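Local atomic coordinates of DNA polymerase sliding clamp (Archaeoglobus fulgidus, PDB entry 1RWZ), a protein that forms a ring-shaped homotrimer with DNA passing through its centre and probably serves as a moving platform that tethers polymerase and other proteins to DNA during replication. Residues Ile27-Lys32 / Lys65-Asp70; Met46-Ile51 / Pro120-Leu125; Ser95-Lys100 / Val108-Pro113; Leu127-Val132 / Gly187-Met192. One frame throughout, in Å; residues are numbered along the deposited sequence.

Contact 1: residues Ile27-Lys32 / Lys65-Asp70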
loop_
_atom_site.group_PDB
_atom_site.type_symbol
_atom_site.label_atom_id
_atom_site.label_comp_id
_atom_site.label_asym_id
_atom_site.label_seq_id
_atom_site.Cartn_x
_atom_site.Cartn_y
_atom_site.Cartn_z
ATOM N N ILE A 27 32.525 -7.622 4.796
ATOM C CA ILE A 27 31.894 -7.766 6.104
ATOM C C ILE A 27 32.909 -8.410 7.034
ATOM O O ILE A 27 33.401 -9.505 6.765
ATOM C CB ILE A 27 30.646 -8.668 6.044
ATOM C CG1 ILE A 27 29.664 -8.133 4.999
ATOM C CG2 ILE A 27 30.002 -8.743 7.425
ATOM C CD1 ILE A 27 29.233 -6.714 5.219
ATOM N N HIS A 28 33.221 -7.723 8.125
ATOM C CA HIS A 28 34.190 -8.220 9.087
ATOM C C HIS A 28 33.512 -8.823 10.305
ATOM O O HIS A 28 32.685 -8.174 10.948
ATOM C CB HIS A 28 35.094 -7.080 9.568
ATOM C CG HIS A 28 35.784 -6.340 8.464
ATOM N ND1 HIS A 28 36.956 -6.781 7.890
ATOM C CD2 HIS A 28 35.456 -5.196 7.820
ATOM C CE1 HIS A 28 37.320 -5.941 6.936
ATOM N NE2 HIS A 28 36.427 -4.971 6.873
ATOM N N PHE A 29 33.854 -10.068 10.613
ATOM C CA PHE A 29 33.326 -10.714 11.800
ATOM C C PHE A 29 34.474 -10.655 12.794
ATOM O O PHE A 29 35.420 -11.447 12.727
ATOM C CB PHE A 29 32.922 -12.158 11.515
ATOM C CG PHE A 29 31.635 -12.278 10.757
ATOM C CD1 PHE A 29 31.617 -12.172 9.370
ATOM C CD2 PHE A 29 30.433 -12.451 11.432
ATOM C CE1 PHE A 29 30.414 -12.236 8.666
ATOM C CE2 PHE A 29 29.225 -12.516 10.739
ATOM C CZ PHE A 29 29.215 -12.409 9.354
ATOM N N LEU A 30 34.396 -9.684 13.697
ATOM C CA LEU A 30 35.431 -9.472 14.701
ATOM C C LEU A 30 35.028 -10.062 16.042
ATOM O O LEU A 30 33.866 -10.396 16.256
ATOM C CB LEU A 30 35.686 -7.973 14.861
ATOM C CG LEU A 30 35.875 -7.180 13.564
ATOM C CD1 LEU A 30 35.990 -5.702 13.896
ATOM C CD2 LEU A 30 37.110 -7.670 12.823
ATOM N N GLU A 31 35.988 -10.190 16.949
ATOM C CA GLU A 31 35.686 -10.738 18.261
ATOM C C GLU A 31 34.609 -9.904 18.953
ATOM O O GLU A 31 33.748 -10.444 19.649
ATOM C CB GLU A 31 36.949 -10.779 19.127
ATOM C CG GLU A 31 37.985 -11.793 18.656
ATOM C CD GLU A 31 37.507 -13.235 18.776
ATOM O OE1 GLU A 31 38.213 -14.137 18.272
ATOM O OE2 GLU A 31 36.433 -13.476 19.372
ATOM N N LYS A 32 34.649 -8.594 18.733
ATOM C CA LYS A 32 33.695 -7.677 19.351
ATOM C C LYS A 32 32.346 -7.589 18.634
ATOM O O LYS A 32 31.382 -7.045 19.182
ATOM C CB LYS A 32 34.315 -6.278 19.447
ATOM C CG LYS A 32 34.452 -5.554 18.109
ATOM C CD LYS A 32 35.822 -4.888 17.946
ATOM C CE LYS A 32 36.861 -5.839 17.334
ATOM N NZ LYS A 32 37.105 -7.084 18.125
ATOM N N LYS A 65 37.259 -12.988 10.843
ATOM C CA LYS A 65 37.265 -13.214 9.407
ATOM C C LYS A 65 36.561 -12.124 8.618
ATOM O O LYS A 65 35.591 -11.527 9.082
ATOM C CB LYS A 65 36.609 -14.562 9.097
ATOM C CG LYS A 65 36.595 -14.924 7.617
ATOM C CD LYS A 65 35.702 -16.126 7.347
ATOM C CE LYS A 65 36.184 -17.364 8.082
ATOM N NZ LYS A 65 35.257 -18.519 7.886
ATOM N N THR A 66 37.067 -11.875 7.416
ATOM C CA THR A 66 36.489 -10.883 6.525
ATOM C C THR A 66 35.968 -11.615 5.294
ATOM O O THR A 66 36.674 -12.439 4.716
ATOM C CB THR A 66 37.541 -9.856 6.066
ATOM O OG1 THR A 66 38.089 -9.186 7.207
ATOM C CG2 THR A 66 36.908 -8.832 5.131
ATOM N N ILE A 67 34.730 -11.331 4.906
ATOM C CA ILE A 67 34.152 -11.958 3.723
ATOM C C ILE A 67 33.660 -10.881 2.764
ATOM O O ILE A 67 33.378 -9.754 3.175
ATOM C CB ILE A 67 32.964 -12.896 4.080
ATOM C CG1 ILE A 67 31.871 -12.109 4.816
ATOM C CG2 ILE A 67 33.457 -14.065 4.925
ATOM C CD1 ILE A 67 30.596 -12.905 5.048
ATOM N N GLY A 68 33.593 -11.225 1.482
ATOM C CA GLY A 68 33.113 -10.295 0.477
ATOM C C GLY A 68 31.694 -10.705 0.142
ATOM O O GLY A 68 31.450 -11.860 -0.196
ATOM N N VAL A 69 30.758 -9.767 0.214
ATOM C CA VAL A 69 29.363 -10.091 -0.038
ATOM C C VAL A 69 28.669 -9.257 -1.109
ATOM O O VAL A 69 28.852 -8.040 -1.191
ATOM C CB VAL A 69 28.545 -9.962 1.271
ATOM C CG1 VAL A 69 27.116 -10.421 1.048
ATOM C CG2 VAL A 69 29.199 -10.773 2.371
ATOM N N ASP A 70 27.871 -9.931 -1.933
ATOM C CA ASP A 70 27.093 -9.265 -2.969
ATOM C C ASP A 70 25.880 -8.739 -2.210
ATOM O O ASP A 70 24.956 -9.494 -1.898
ATOM C CB ASP A 70 26.630 -10.270 -4.026
ATOM C CG ASP A 70 25.855 -9.616 -5.155
ATOM O OD1 ASP A 70 25.101 -8.651 -4.897
ATOM O OD2 ASP A 70 25.987 -10.080 -6.308
#

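Contact 2: residues Met46-Ile51 / Pro120-Leu125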
loop_
_atom_site.group_PDB
_atom_site.type_symbol
_atom_site.label_atom_id
_atom_site.label_comp_id
_atom_site.label_asym_id
_atom_site.label_seq_id
_atom_site.Cartn_x
_atom_site.Cartn_y
_atom_site.Cartn_z
ATOM N N MET A 46 29.350 7.967 3.026
ATOM C CA MET A 46 29.969 6.761 3.550
ATOM C C MET A 46 29.021 6.171 4.591
ATOM O O MET A 46 28.234 6.895 5.198
ATOM C CB MET A 46 31.310 7.102 4.213
ATOM C CG MET A 46 32.065 5.910 4.807
ATOM S SD MET A 46 33.561 6.385 5.739
ATOM C CE MET A 46 34.775 6.483 4.443
ATOM N N VAL A 47 29.088 4.858 4.774
ATOM C CA VAL A 47 28.262 4.190 5.777
ATOM C C VAL A 47 29.177 3.309 6.620
ATOM O O VAL A 47 30.086 2.657 6.103
ATOM C CB VAL A 47 27.137 3.333 5.129
ATOM C CG1 VAL A 47 27.731 2.221 4.276
ATOM C CG2 VAL A 47 26.227 2.758 6.227
ATOM N N ILE A 48 28.956 3.321 7.929
ATOM C CA ILE A 48 29.756 2.529 8.845
ATOM C C ILE A 48 28.760 1.776 9.713
ATOM O O ILE A 48 27.973 2.396 10.426
ATOM C CB ILE A 48 30.617 3.418 9.754
ATOM C CG1 ILE A 48 31.458 4.384 8.908
ATOM C CG2 ILE A 48 31.509 2.543 10.627
ATOM C CD1 ILE A 48 32.093 5.513 9.713
ATOM N N VAL A 49 28.797 0.450 9.636
ATOM C CA VAL A 49 27.887 -0.400 10.395
ATOM C C VAL A 49 28.616 -1.197 11.467
ATOM O O VAL A 49 29.650 -1.814 11.211
ATOM C CB VAL A 49 27.155 -1.411 9.474
ATOM C CG1 VAL A 49 26.312 -2.368 10.314
ATOM C CG2 VAL A 49 26.275 -0.677 8.477
ATOM N N ASP A 50 28.063 -1.181 12.674
ATOM C CA ASP A 50 28.624 -1.929 13.782
ATOM C C ASP A 50 27.510 -2.645 14.531
ATOM O O ASP A 50 26.552 -2.013 14.973
ATOM C CB ASP A 50 29.361 -1.005 14.762
ATOM C CG ASP A 50 30.725 -0.574 14.251
ATOM O OD1 ASP A 50 30.877 0.605 13.870
ATOM O OD2 ASP A 50 31.644 -1.421 14.230
ATOM N N ILE A 51 27.628 -3.965 14.640
ATOM C CA ILE A 51 26.663 -4.759 15.395
ATOM C C ILE A 51 27.466 -5.478 16.475
ATOM O O ILE A 51 28.133 -6.478 16.203
ATOM C CB ILE A 51 25.954 -5.834 14.544
ATOM C CG1 ILE A 51 25.327 -5.214 13.298
ATOM C CG2 ILE A 51 24.852 -6.497 15.388
ATOM C CD1 ILE A 51 24.591 -6.233 12.424
ATOM N N PRO A 120 37.783 1.537 2.905
ATOM C CA PRO A 120 37.959 2.963 3.201
ATOM C C PRO A 120 38.323 3.241 4.659
ATOM O O PRO A 120 37.992 2.460 5.550
ATOM C CB PRO A 120 36.607 3.557 2.823
ATOM C CG PRO A 120 35.662 2.465 3.212
ATOM C CD PRO A 120 36.360 1.222 2.683
ATOM N N ARG A 121 39.010 4.355 4.894
ATOM C CA ARG A 121 39.407 4.738 6.243
ATOM C C ARG A 121 38.358 5.652 6.868
ATOM O O ARG A 121 37.707 6.428 6.172
ATOM C CB ARG A 121 40.760 5.459 6.227
ATOM C CG ARG A 121 41.946 4.581 5.851
ATOM C CD ARG A 121 43.258 5.338 6.024
ATOM N NE ARG A 121 44.422 4.501 5.743
ATOM C CZ ARG A 121 45.683 4.904 5.874
ATOM N NH1 ARG A 121 45.949 6.139 6.286
ATOM N NH2 ARG A 121 46.679 4.074 5.596
ATOM N N ILE A 122 38.198 5.551 8.182
ATOM C CA ILE A 122 37.234 6.379 8.897
ATOM C C ILE A 122 37.841 7.749 9.182
ATOM O O ILE A 122 38.856 7.858 9.867
ATOM C CB ILE A 122 36.824 5.727 10.236
ATOM C CG1 ILE A 122 36.176 4.364 9.974
ATOM C CG2 ILE A 122 35.860 6.640 10.986
ATOM C CD1 ILE A 122 35.839 3.590 11.230
ATOM N N PRO A 123 37.222 8.818 8.659
ATOM C CA PRO A 123 37.736 10.173 8.881
ATOM C C PRO A 123 37.682 10.588 10.350
ATOM O O PRO A 123 36.677 10.375 11.022
ATOM C CB PRO A 123 36.829 11.029 8.000
ATOM C CG PRO A 123 35.525 10.288 8.053
ATOM C CD PRO A 123 35.967 8.850 7.886
ATOM N N GLU A 124 38.772 11.166 10.850
ATOM C CA GLU A 124 38.827 11.614 12.238
ATOM C C GLU A 124 38.280 13.033 12.317
ATOM O O GLU A 124 39.010 13.986 12.596
ATOM C CB GLU A 124 40.265 11.580 12.764
ATOM C CG GLU A 124 40.842 10.181 12.904
ATOM C CD GLU A 124 42.223 10.182 13.530
ATOM O OE1 GLU A 124 43.139 10.809 12.953
ATOM O OE2 GLU A 124 42.393 9.557 14.600
ATOM N N LEU A 125 36.983 13.155 12.065
ATOM C CA LEU A 125 36.301 14.437 12.083
ATOM C C LEU A 125 36.221 15.064 13.470
ATOM O O LEU A 125 35.803 14.427 14.434
ATOM C CB LEU A 125 34.892 14.270 11.509
ATOM C CG LEU A 125 34.852 13.907 10.022
ATOM C CD1 LEU A 125 33.438 13.509 9.613
ATOM C CD2 LEU A 125 35.345 15.092 9.206
#

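Contact 3: residues Ser95-Lys100 / Val108-Pro113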
loop_
_atom_site.group_PDB
_atom_site.type_symbol
_atom_site.label_atom_id
_atom_site.label_comp_id
_atom_site.label_asym_id
_atom_site.label_seq_id
_atom_site.Cartn_x
_atom_site.Cartn_y
_atom_site.Cartn_z
ATOM N N SER A 95 34.202 -19.625 0.485
ATOM C CA SER A 95 33.487 -19.370 -0.760
ATOM C C SER A 95 31.966 -19.371 -0.656
ATOM O O SER A 95 31.291 -18.913 -1.573
ATOM C CB SER A 95 33.908 -20.394 -1.814
ATOM O OG SER A 95 33.554 -21.705 -1.409
ATOM N N THR A 96 31.424 -19.869 0.452
ATOM C CA THR A 96 29.973 -19.930 0.598
ATOM C C THR A 96 29.396 -19.397 1.908
ATOM O O THR A 96 29.908 -19.685 2.987
ATOM C CB THR A 96 29.472 -21.376 0.447
ATOM O OG1 THR A 96 29.954 -21.924 -0.784
ATOM C CG2 THR A 96 27.951 -21.414 0.458
ATOM N N LEU A 97 28.316 -18.634 1.787
ATOM C CA LEU A 97 27.603 -18.088 2.936
ATOM C C LEU A 97 26.236 -18.757 2.977
ATOM O O LEU A 97 25.510 -18.751 1.981
ATOM C CB LEU A 97 27.406 -16.577 2.794
ATOM C CG LEU A 97 26.429 -15.919 3.779
ATOM C CD1 LEU A 97 26.970 -16.018 5.202
ATOM C CD2 LEU A 97 26.219 -14.464 3.392
ATOM N N LYS A 98 25.895 -19.345 4.117
ATOM C CA LYS A 98 24.595 -19.985 4.275
ATOM C C LYS A 98 23.713 -19.052 5.092
ATOM O O LYS A 98 24.151 -18.498 6.102
ATOM C CB LYS A 98 24.723 -21.324 5.004
ATOM C CG LYS A 98 25.461 -22.402 4.231
ATOM C CD LYS A 98 25.440 -23.719 4.998
ATOM C CE LYS A 98 26.180 -24.812 4.248
ATOM N NZ LYS A 98 26.185 -26.094 5.015
ATOM N N VAL A 99 22.479 -18.868 4.639
ATOM C CA VAL A 99 21.524 -18.011 5.328
ATOM C C VAL A 99 20.314 -18.884 5.618
ATOM O O VAL A 99 19.619 -19.314 4.700
ATOM C CB VAL A 99 21.098 -16.824 4.445
ATOM C CG1 VAL A 99 20.131 -15.925 5.206
ATOM C CG2 VAL A 99 22.325 -16.043 4.008
ATOM N N LYS A 100 20.069 -19.154 6.895
ATOM C CA LYS A 100 18.951 -20.005 7.270
ATOM C C LYS A 100 17.895 -19.288 8.095
ATOM O O LYS A 100 18.211 -18.568 9.039
ATOM C CB LYS A 100 19.455 -21.218 8.049
ATOM C CG LYS A 100 20.510 -22.029 7.321
ATOM C CD LYS A 100 20.651 -23.415 7.928
ATOM C CE LYS A 100 21.048 -23.357 9.383
ATOM N NZ LYS A 100 21.043 -24.715 9.995
ATOM N N VAL A 108 24.863 -18.640 -0.901
ATOM C CA VAL A 108 25.328 -17.699 -1.905
ATOM C C VAL A 108 26.842 -17.715 -1.962
ATOM O O VAL A 108 27.514 -17.841 -0.938
ATOM C CB VAL A 108 24.838 -16.254 -1.626
ATOM C CG1 VAL A 108 25.386 -15.754 -0.308
ATOM C CG2 VAL A 108 25.264 -15.335 -2.768
ATOM N N ALA A 109 27.376 -17.613 -3.172
ATOM C CA ALA A 109 28.815 -17.607 -3.353
ATOM C C ALA A 109 29.366 -16.287 -2.839
ATOM O O ALA A 109 28.825 -15.221 -3.131
ATOM C CB ALA A 109 29.160 -17.784 -4.828
ATOM N N LEU A 110 30.435 -16.365 -2.059
ATOM C CA LEU A 110 31.066 -15.170 -1.525
ATOM C C LEU A 110 31.968 -14.564 -2.593
ATOM O O LEU A 110 32.317 -15.226 -3.575
ATOM C CB LEU A 110 31.884 -15.521 -0.280
ATOM C CG LEU A 110 31.039 -15.905 0.939
ATOM C CD1 LEU A 110 31.938 -16.390 2.064
ATOM C CD2 LEU A 110 30.220 -14.700 1.382
ATOM N N ILE A 111 32.327 -13.302 -2.404
ATOM C CA ILE A 111 33.187 -12.592 -3.342
ATOM C C ILE A 111 34.569 -12.448 -2.724
ATOM O O ILE A 111 34.699 -12.278 -1.514
ATOM C CB ILE A 111 32.646 -11.178 -3.632
ATOM C CG1 ILE A 111 31.229 -11.265 -4.195
ATOM C CG2 ILE A 111 33.562 -10.454 -4.613
ATOM C CD1 ILE A 111 30.569 -9.916 -4.362
ATOM N N ASP A 112 35.606 -12.529 -3.549
ATOM C CA ASP A 112 36.960 -12.373 -3.040
ATOM C C ASP A 112 37.063 -10.940 -2.523
ATOM O O ASP A 112 36.891 -9.988 -3.282
ATOM C CB ASP A 112 37.977 -12.625 -4.157
ATOM C CG ASP A 112 39.398 -12.322 -3.729
ATOM O OD1 ASP A 112 39.766 -12.668 -2.586
ATOM O OD2 ASP A 112 40.151 -11.747 -4.543
ATOM N N PRO A 113 37.325 -10.772 -1.219
ATOM C CA PRO A 113 37.442 -9.445 -0.602
ATOM C C PRO A 113 38.330 -8.479 -1.386
ATOM O O PRO A 113 38.045 -7.284 -1.465
ATOM C CB PRO A 113 38.007 -9.762 0.780
ATOM C CG PRO A 113 37.412 -11.094 1.078
ATOM C CD PRO A 113 37.591 -11.830 -0.229
HETATM O O HOH W 1 32.994 -18.074 -3.660
#

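Contact 4: residues Leu127-Val132 / Gly187-Met192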
loop_
_atom_site.group_PDB
_atom_site.type_symbol
_atom_site.label_atom_id
_atom_site.label_comp_id
_atom_site.label_asym_id
_atom_site.label_seq_id
_atom_site.Cartn_x
_atom_site.Cartn_y
_atom_site.Cartn_z
ATOM N N LEU A 127 34.295 17.684 15.315
ATOM C CA LEU A 127 33.096 18.516 15.232
ATOM C C LEU A 127 32.623 19.071 16.571
ATOM O O LEU A 127 32.482 18.339 17.552
ATOM C CB LEU A 127 31.976 17.725 14.553
ATOM C CG LEU A 127 32.388 17.178 13.182
ATOM C CD1 LEU A 127 31.224 16.459 12.535
ATOM C CD2 LEU A 127 32.857 18.322 12.295
ATOM N N PRO A 128 32.347 20.385 16.615
ATOM C CA PRO A 128 31.894 21.118 17.800
ATOM C C PRO A 128 30.455 20.930 18.276
ATOM O O PRO A 128 30.176 21.100 19.460
ATOM C CB PRO A 128 32.176 22.567 17.425
ATOM C CG PRO A 128 31.862 22.579 15.966
ATOM C CD PRO A 128 32.537 21.308 15.478
ATOM N N ALA A 129 29.546 20.596 17.368
ATOM C CA ALA A 129 28.142 20.434 17.743
ATOM C C ALA A 129 27.690 18.983 17.815
ATOM O O ALA A 129 27.973 18.188 16.920
ATOM C CB ALA A 129 27.258 21.200 16.767
ATOM N N LYS A 130 26.980 18.648 18.888
ATOM C CA LYS A 130 26.464 17.297 19.078
ATOM C C LYS A 130 24.987 17.429 19.419
ATOM O O LYS A 130 24.627 18.076 20.404
ATOM C CB LYS A 130 27.195 16.590 20.219
ATOM C CG LYS A 130 26.732 15.155 20.421
ATOM C CD LYS A 130 27.434 14.504 21.601
ATOM C CE LYS A 130 26.883 13.109 21.852
ATOM N NZ LYS A 130 27.525 12.482 23.043
ATOM N N ILE A 131 24.144 16.810 18.600
ATOM C CA ILE A 131 22.701 16.878 18.774
ATOM C C ILE A 131 22.115 15.473 18.816
ATOM O O ILE A 131 22.348 14.680 17.907
ATOM C CB ILE A 131 22.044 17.643 17.590
ATOM C CG1 ILE A 131 22.705 19.013 17.409
ATOM C CG2 ILE A 131 20.557 17.817 17.836
ATOM C CD1 ILE A 131 23.677 19.077 16.239
ATOM N N VAL A 132 21.360 15.165 19.867
ATOM C CA VAL A 132 20.736 13.849 19.991
ATOM C C VAL A 132 19.221 14.036 19.966
ATOM O O VAL A 132 18.667 14.824 20.738
ATOM C CB VAL A 132 21.158 13.137 21.298
ATOM C CG1 VAL A 132 20.528 11.741 21.361
ATOM C CG2 VAL A 132 22.674 13.021 21.356
ATOM N N GLY A 187 26.918 23.551 20.683
ATOM C CA GLY A 187 28.027 23.914 19.818
ATOM C C GLY A 187 27.581 24.737 18.623
ATOM O O GLY A 187 26.476 24.559 18.114
ATOM N N GLU A 188 28.441 25.643 18.170
ATOM C CA GLU A 188 28.116 26.486 17.026
ATOM C C GLU A 188 28.626 25.845 15.742
ATOM O O GLU A 188 29.814 25.544 15.619
ATOM C CB GLU A 188 28.731 27.879 17.197
ATOM C CG GLU A 188 28.191 28.632 18.405
ATOM C CD GLU A 188 28.683 30.065 18.473
ATOM O OE1 GLU A 188 29.915 30.278 18.452
ATOM O OE2 GLU A 188 27.836 30.978 18.552
ATOM N N ALA A 189 27.718 25.638 14.794
ATOM C CA ALA A 189 28.061 25.025 13.516
ATOM C C ALA A 189 26.997 25.323 12.467
ATOM O O ALA A 189 25.827 25.519 12.790
ATOM C CB ALA A 189 28.213 23.519 13.686
ATOM N N ARG A 190 27.405 25.340 11.204
ATOM C CA ARG A 190 26.476 25.620 10.118
ATOM C C ARG A 190 27.041 25.037 8.827
ATOM O O ARG A 190 28.119 25.434 8.391
ATOM C CB ARG A 190 26.302 27.139 9.983
ATOM C CG ARG A 190 25.300 27.606 8.940
ATOM C CD ARG A 190 25.331 29.138 8.837
ATOM N NE ARG A 190 24.412 29.656 7.826
ATOM C CZ ARG A 190 23.103 29.807 8.003
ATOM N NH1 ARG A 190 22.544 29.485 9.162
ATOM N NH2 ARG A 190 22.351 30.274 7.017
ATOM N N SER A 191 26.322 24.088 8.233
ATOM C CA SER A 191 26.746 23.460 6.980
ATOM C C SER A 191 25.531 23.179 6.097
ATOM O O SER A 191 24.411 23.073 6.593
ATOM C CB SER A 191 27.482 22.142 7.249
ATOM O OG SER A 191 28.740 22.353 7.864
ATOM N N MET A 192 25.751 23.057 4.792
ATOM C CA MET A 192 24.659 22.775 3.862
ATOM C C MET A 192 24.840 21.385 3.258
ATOM O O MET A 192 25.964 20.977 2.968
ATOM C CB MET A 192 24.613 23.828 2.751
ATOM C CG MET A 192 23.438 23.658 1.800
ATOM S SD MET A 192 23.021 25.177 0.928
ATOM C CE MET A 192 21.470 25.561 1.649
#

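Contact 1: residues Ile27-Lys32 / Lys65-Asp70
The backbone N of Phe-29 donates to Lys-65 O over 2.7 Å, with an N-H...O angle of 176°. His-28 CA makes a looser CA-H...O approach to the same oxygen. Two residues back, Ile-27 N donates to Ile-67 O and Ile-67 N returns a bond to Ile-27 O, the reciprocal grip of a hydrogen-bonded antiparallel pair. This is the edge of the long sheet of the clamp subunit; within this chain 65-70 is its outermost strand, against 24-30. The intervening non-hydrogen-bonded pair, His-28 and Thr-66, is joined instead through side chains. His-28 CG sits beside the backbone N (chi1 -55°), and the imidazole and threonine side chains lie side by side. ND1 and Thr-66 OG1 are hydrogen-bonded at 2.7 Å, near the ring plane, with either possible as donor. Thr-66 CG2 lies well out of that plane, 3.4 Å from both ND1 and CE1, while NE2 is bound by Glu-119. On the opposite face apolar groups meet: Ile-27 CB rests 3.9 Å from Ile-67 CG1, Ile-27 CG1 meets Val-69 CG2 at 3.8 Å, and Ile-67 CD1 reaches the Phe-29 ring edge at CE1, 3.7 Å away. Ile-2 covers Phe-29 and Lys-65 from strand 2-7.

Contact 2: residues Met46-Ile51 / Pro120-Leu125
In the connector that links the two domains of the PCNA fold, Pro-120, Ile-122 and Pro-123 lie against Met-46 and Ile-48 of strand 45-52. Against this strand the loop illustrates packing through apolar side chains, without a hydrogen bond between the two segments; its polar tie is to Arg-37 of strand 33-39. Met-46 does most of the work. Its CG stands anti to the backbone N (chi1 180°) and carries the chain out from the strand, and a bend at chi3 (-86°) then turns the methyl CE into the loop. There CE is 3.8 Å from Pro-120 CB, the two side chains meeting at a slant, and 3.4 Å from Arg-121 O, so the methyl is set against both a proline ring and a carbonyl oxygen. The sulfur faces the next proline: Met-46 SD and Pro-123 CD come together tip to tip at 4.1 Å. A second, lighter touch lies further along the strand, where Ile-48 CD1 meets Ile-122 CG2 at 4.1 Å. Ile-48 is buried, whereas Ile-122 is largely exposed, and the contact as a whole lies at the surface. Strands 33-39 and 232-238 flank it: Val-39 touches both Met-46 and Pro-120, Arg-37 binds Pro-120 O, and Ile-237 packs on Ile-48 and Pro-123. On the other face of strand 45-52, Val-49 and Ile-51 rest on helix 8-19.

Contact 3: residues Ser95-Lys100 / Val108-Pro113
Leu-110 lies over the backbone of Ser-95 and Thr-96 and reaches Leu-97 CB, and each of its side-chain carbons has a partner there. CB starts 3.7 Å from Ser-95 O. CG, placed anti to its own carbonyl carbon (chi1 -70°), comes to 3.9 Å from Ser-95 C. At the fork the two methyls part: CD1 lies 3.9 Å from Thr-96 N, while CD2 meets Leu-97 CB at 3.7 Å. The backbone of Leu-110 is held at the same place, because its N donates to Ser-95 O over 2.7 Å from a position 49° out of the carbonyl plane. That oxygen also accepts from a water, which donates a second bond to Leu-110 O and thus bridges the two segments where regular pairing has ended. The case shows how a beta hairpin, here strands 96-101 and 104-109, can prolong its grip past its last paired residues. Within the hairpin proper, Leu-97 and Val-108 form a hydrogen-bonded pair with bonds in both directions, and their side chains lie side by side, Leu-97 CB 3.8 Å from Val-108 CG1. Helix 71-78 covers both through Ile-74, strand 86-91 adds Val-91 to Leu-97, and Leu-110 rests on Ile-67 of strand 65-70. At Val-108 the sheet runs on into an antiparallel strand of a neighbouring subunit, whose Asp-170 and Val-169 pack on Val-108 and Ala-109.

Contact 4: residues Leu127-Val132 / Gly187-Met192
Pro-128 and Ala-129 meet Gly-187 to Ala-189 through small groups, a worked case of close approach between two segments of backbone that have little side chain to place. The Pro-128 ring is puckered with CG endo, and this carbon lies 3.6 Å from Glu-188 O. The side chain of Glu-188 takes the other direction: its CB points away from the contact, leaving the residue to take part through its backbone. Ala-129 has just one carbon to offer, and CB serves two neighbours, Gly-187 O at 3.7 Å and Ala-189 CB at 4.0 Å. The two methyls face each other in a buried spot, with Pro-128 CG a looser third member. Gly-187 has a polyproline-II-like backbone (phi -63°, psi 147°), which needs no glycine. The constraint is steric: a CB there would clash, falling about 2.1 Å from Pro-128 O and 2.8 Å from Ala-129 CA. Instead CA makes a CA-H...O contact with Pro-128 O at 3.6 Å and 159°. Asn-185 ties this place together further, its ND2 donating to Pro-128 O and its OD1 accepting from both Gly-187 N and Lys-130 N, while Ser-156 binds Gly-187 O. The contact thus lies where strand 129-134 of the long sheet and strand 189-194 of the four-stranded sheet begin. Leu-215 of strand 210-215, which pairs with Ala-129 through the backbone, packs on Ala-189.

From the N terminus, contact 1 first brings strand 65-70 back onto strand 24-30, closing a loop that contains strands 33-39, 45-52 and 58-61. Contact 2 starts inside that loop, at 46-51, and ends beyond it at 120-125, so the two cross. Contact 3, a local hairpin closure, is nested within the span of contact 2 and touches contact 1, Gly-68 O lying 2.8 Å from Ile-111 N in a probable hydrogen bond. Contact 4 follows in series, its first segment adjoining 120-125. Contacts 1, 2 and 4 all reach the long sheet shared by both domains; contacts 3 and 4, their centres about 41 Å apart, bring in the smaller sheets on opposite sides of the subunit.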